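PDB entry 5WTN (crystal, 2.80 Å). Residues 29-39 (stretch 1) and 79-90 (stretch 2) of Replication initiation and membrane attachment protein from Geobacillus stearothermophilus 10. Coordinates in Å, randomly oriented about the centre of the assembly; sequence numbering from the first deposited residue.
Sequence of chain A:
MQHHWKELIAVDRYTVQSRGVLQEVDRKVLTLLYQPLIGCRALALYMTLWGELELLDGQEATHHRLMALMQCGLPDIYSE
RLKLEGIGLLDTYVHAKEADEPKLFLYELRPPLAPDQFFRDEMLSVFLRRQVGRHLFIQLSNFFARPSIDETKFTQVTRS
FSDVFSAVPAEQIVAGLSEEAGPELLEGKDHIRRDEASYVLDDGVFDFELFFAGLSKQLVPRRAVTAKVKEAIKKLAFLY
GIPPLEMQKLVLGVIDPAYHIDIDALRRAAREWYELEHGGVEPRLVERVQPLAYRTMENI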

# COMPACT_ATOMS: atom_id res chain seq x y z
N VAL A 29 -8.15 -1.05 9.83
CA VAL A 29 -9.50 -1.30 10.29
C VAL A 29 -9.57 -2.71 10.87
O VAL A 29 -10.22 -2.95 11.89
CB VAL A 29 -10.52 -1.17 9.15
CG1 VAL A 29 -11.89 -1.65 9.61
CG2 VAL A 29 -10.59 0.27 8.67
N LEU A 30 -8.89 -3.64 10.21
CA LEU A 30 -8.80 -5.00 10.69
C LEU A 30 -8.08 -5.08 12.02
O LEU A 30 -8.52 -5.76 12.94
CB LEU A 30 -8.07 -5.87 9.69
CG LEU A 30 -8.96 -6.30 8.53
CD1 LEU A 30 -8.05 -6.69 7.38
CD2 LEU A 30 -9.89 -7.43 8.93
N THR A 31 -6.98 -4.37 12.13
CA THR A 31 -6.20 -4.48 13.33
C THR A 31 -6.80 -3.72 14.49
O THR A 31 -6.70 -4.18 15.63
CB THR A 31 -4.79 -4.00 13.11
OG1 THR A 31 -4.29 -4.56 11.89
CG2 THR A 31 -3.90 -4.43 14.27
N LEU A 32 -7.38 -2.55 14.21
CA LEU A 32 -7.88 -1.69 15.28
C LEU A 32 -9.36 -1.75 15.61
O LEU A 32 -9.78 -1.29 16.66
CB LEU A 32 -7.47 -0.25 15.04
CG LEU A 32 -6.00 -0.08 14.70
CD1 LEU A 32 -5.73 1.38 14.46
CD2 LEU A 32 -5.14 -0.60 15.83
N LEU A 33 -10.17 -2.31 14.72
CA LEU A 33 -11.62 -2.18 14.87
C LEU A 33 -12.26 -3.56 14.98
O LEU A 33 -13.05 -3.84 15.89
CB LEU A 33 -12.25 -1.35 13.74
CG LEU A 33 -11.91 0.14 13.67
CD1 LEU A 33 -12.71 0.78 12.56
CD2 LEU A 33 -12.15 0.84 14.99
N TYR A 34 -11.97 -4.38 13.99
CA TYR A 34 -12.38 -5.76 14.01
C TYR A 34 -11.67 -6.63 15.03
O TYR A 34 -12.29 -7.51 15.60
CB TYR A 34 -12.19 -6.35 12.64
CG TYR A 34 -13.28 -5.97 11.69
CD1 TYR A 34 -13.29 -4.74 11.08
CD2 TYR A 34 -14.30 -6.87 11.38
CE1 TYR A 34 -14.29 -4.41 10.19
CE2 TYR A 34 -15.29 -6.54 10.49
CZ TYR A 34 -15.28 -5.31 9.90
OH TYR A 34 -16.27 -4.98 9.03
N GLN A 35 -10.38 -6.42 15.25
CA GLN A 35 -9.63 -7.33 16.11
C GLN A 35 -10.14 -7.40 17.53
O GLN A 35 -10.26 -8.48 18.06
CB GLN A 35 -8.14 -7.05 16.11
CG GLN A 35 -7.30 -8.23 16.62
CD GLN A 35 -5.85 -7.85 16.83
OE1 GLN A 35 -5.04 -8.64 17.34
NE2 GLN A 35 -5.49 -6.66 16.42
N PRO A 36 -10.44 -6.25 18.16
CA PRO A 36 -11.02 -6.38 19.51
C PRO A 36 -12.30 -7.24 19.56
O PRO A 36 -12.56 -7.90 20.56
CB PRO A 36 -11.34 -4.94 19.89
CG PRO A 36 -10.28 -4.16 19.19
CD PRO A 36 -10.11 -4.85 17.85
N LEU A 37 -13.08 -7.24 18.48
CA LEU A 37 -14.28 -8.05 18.48
C LEU A 37 -14.00 -9.54 18.21
O LEU A 37 -14.52 -10.39 18.92
CB LEU A 37 -15.30 -7.48 17.50
CG LEU A 37 -15.81 -6.05 17.81
CD1 LEU A 37 -17.07 -5.73 16.99
CD2 LEU A 37 -16.08 -5.85 19.28
N ILE A 38 -13.21 -9.86 17.18
CA ILE A 38 -13.05 -11.26 16.77
C ILE A 38 -11.82 -11.98 17.34
O ILE A 38 -11.72 -13.24 17.28
CB ILE A 38 -13.01 -11.37 15.24
CG1 ILE A 38 -11.74 -10.74 14.67
CG2 ILE A 38 -14.25 -10.71 14.63
CD1 ILE A 38 -11.59 -10.94 13.17
N GLY A 39 -10.91 -11.20 17.91
CA GLY A 39 -9.71 -11.72 18.52
C GLY A 39 -8.54 -11.82 17.56
O GLY A 39 -8.73 -11.83 16.34
N SER A 79 -12.48 -22.77 13.89
CA SER A 79 -13.22 -21.98 14.82
C SER A 79 -13.17 -20.55 14.33
O SER A 79 -14.19 -19.86 14.24
CB SER A 79 -12.59 -22.09 16.18
OG SER A 79 -13.57 -21.87 17.15
N GLU A 80 -11.96 -20.11 14.00
CA GLU A 80 -11.73 -18.75 13.57
C GLU A 80 -12.37 -18.48 12.19
O GLU A 80 -12.98 -17.42 11.97
CB GLU A 80 -10.24 -18.45 13.62
CG GLU A 80 -9.63 -18.69 15.01
CD GLU A 80 -10.40 -17.95 16.11
OE1 GLU A 80 -10.78 -18.55 17.14
OE2 GLU A 80 -10.64 -16.74 15.94
N ARG A 81 -12.28 -19.44 11.29
CA ARG A 81 -12.95 -19.31 10.01
C ARG A 81 -14.41 -18.88 10.16
O ARG A 81 -14.94 -18.12 9.36
CB ARG A 81 -12.91 -20.63 9.24
CG ARG A 81 -13.20 -20.42 7.78
CD ARG A 81 -13.60 -21.66 7.04
NE ARG A 81 -15.03 -21.90 7.12
CZ ARG A 81 -15.58 -23.08 6.89
NH1 ARG A 81 -14.79 -24.11 6.57
NH2 ARG A 81 -16.89 -23.25 6.99
N LEU A 82 -15.06 -19.38 11.19
CA LEU A 82 -16.47 -19.14 11.39
C LEU A 82 -16.71 -17.73 11.97
O LEU A 82 -17.72 -17.11 11.69
CB LEU A 82 -17.05 -20.23 12.30
CG LEU A 82 -17.85 -21.38 11.70
CD1 LEU A 82 -17.11 -22.04 10.56
CD2 LEU A 82 -18.13 -22.38 12.80
N LYS A 83 -15.78 -17.25 12.78
CA LYS A 83 -15.86 -15.89 13.26
C LYS A 83 -15.76 -14.93 12.09
O LYS A 83 -16.51 -13.97 12.01
CB LYS A 83 -14.77 -15.60 14.27
CG LYS A 83 -14.95 -16.39 15.52
CD LYS A 83 -14.00 -15.91 16.57
CE LYS A 83 -14.01 -16.83 17.76
NZ LYS A 83 -13.17 -16.23 18.81
N LEU A 84 -14.84 -15.20 11.17
CA LEU A 84 -14.72 -14.38 9.98
C LEU A 84 -16.00 -14.42 9.17
O LEU A 84 -16.39 -13.41 8.62
CB LEU A 84 -13.51 -14.78 9.13
CG LEU A 84 -12.15 -14.54 9.76
CD1 LEU A 84 -11.08 -14.69 8.74
CD2 LEU A 84 -12.06 -13.18 10.39
N GLU A 85 -16.66 -15.58 9.12
CA GLU A 85 -17.90 -15.71 8.37
C GLU A 85 -19.04 -14.86 8.94
O GLU A 85 -19.66 -14.07 8.22
CB GLU A 85 -18.33 -17.18 8.30
CG GLU A 85 -17.52 -18.02 7.33
CD GLU A 85 -18.06 -19.42 7.18
OE1 GLU A 85 -19.27 -19.62 7.39
OE2 GLU A 85 -17.27 -20.33 6.85
N GLY A 86 -19.31 -15.03 10.23
CA GLY A 86 -20.40 -14.36 10.89
C GLY A 86 -20.24 -12.87 10.87
O GLY A 86 -21.22 -12.14 10.73
N ILE A 87 -19.00 -12.40 10.98
CA ILE A 87 -18.78 -10.96 11.03
C ILE A 87 -18.70 -10.30 9.64
O ILE A 87 -18.50 -9.09 9.54
CB ILE A 87 -17.59 -10.57 11.93
CG1 ILE A 87 -17.85 -9.18 12.55
CG2 ILE A 87 -16.28 -10.56 11.16
CD1 ILE A 87 -17.33 -9.02 13.91
N GLY A 88 -18.86 -11.08 8.59
CA GLY A 88 -18.97 -10.54 7.26
C GLY A 88 -17.69 -10.60 6.44
O GLY A 88 -17.73 -10.41 5.23
N LEU A 89 -16.58 -10.86 7.12
CA LEU A 89 -15.24 -10.91 6.51
C LEU A 89 -14.97 -12.05 5.49
O LEU A 89 -14.03 -11.97 4.71
CB LEU A 89 -14.18 -10.87 7.59
CG LEU A 89 -14.06 -9.48 8.26
CD1 LEU A 89 -13.07 -9.47 9.42
CD2 LEU A 89 -13.69 -8.38 7.24
N LEU A 90 -15.76 -13.12 5.52
CA LEU A 90 -15.51 -14.22 4.61
C LEU A 90 -16.78 -14.94 4.18
O LEU A 90 -17.59 -15.33 5.02
CB LEU A 90 -14.52 -15.22 5.24
CG LEU A 90 -14.29 -16.54 4.47
CD1 LEU A 90 -13.29 -16.41 3.33
CD2 LEU A 90 -13.90 -17.68 5.40
O HOH W 1 -14.68 -13.62 19.79

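How are the two backbones arranged before any side chain is considered? Both stretches are largely helical, and the axes of helix 29-38 and helix 79-86 run at 122° to each other, coming no closer than 11.4 Å. Contacts come from L30, Y34, L37 and I38 on the first helix, and from E80, K83 and L84 on the second together with I87 and L89 just after it. The nearest backbone pairing is I38 CA to K83 CA, at 6.5 Å. The first helix is not regular: it has a wider pi-type turn at 30-34, and P36, whose ring nitrogen carries no hydrogen, cannot bond back to the preceding turn. G39 is the first residue to leave helical phi/psi, with a positive phi at which a CB would be jammed against the carbonyl oxygen before it.

What do the charged residues at the start of stretch 2 contribute? E80 starts out sideways but its end comes nearer, leaving E80 OE2 3.9 Å from I38 O, a proximity without a hydrogen bond. R81 is out of reach of stretch 1; R81 NE lies 2.7 Å from E85 OE2 in a salt bridge one turn along, and R81 NH1 bonds elsewhere in the structure. K83 points toward stretch 1 with an extended chain, and its aliphatic part passes the end of the first helix, K83 CD lying 3.6 Å from I38 O. Its ammonium group forms a long salt bridge with E80, K83 NZ to E80 OE1 at 3.7 Å. One water links the stretches: it accepts from K83 NZ at 3.2 Å and donates weakly to L37 O at 3.3 Å. No direct hydrogen bond joins the two stretches.

Where does the apolar contact begin? It begins with L84, which leaves its backbone sideways yet brings its end close, so that L84 CD2 sits 3.6 Å from I38 CD1. Three residues on, I87 points directly toward stretch 1 and places I87 CD1 3.6 Å from I38 CG2. The same methyl, I87 CD1, reaches L37 CB at 4.4 Å, while I87 CG2 lies 4.2 Å from Y34 CE2, at the edge of the tyrosine ring and near its plane. I38 has the largest area covered by the other stretch, and both of its methyl groups meet side chains of stretch 2.

How does the chain after the second helix complete the packing? G88 leaves helical geometry with positive phi, where a CB would jam against the preceding carbonyl oxygen, and L89 points toward stretch 1. L89 CD1 then gathers three contacts: 3.5 Å to Y34 CD2, 3.8 Å to L30 CD2 and 4.3 Å to I38 CD1. Those partners lie four residues apart, about one turn each, along the first helix. The direct contacts between side chains across the stretches are apolar, and the two stretches bury 388 Å² summed over both sides, while Y34 OH finds its hydrogen bond elsewhere in the structure.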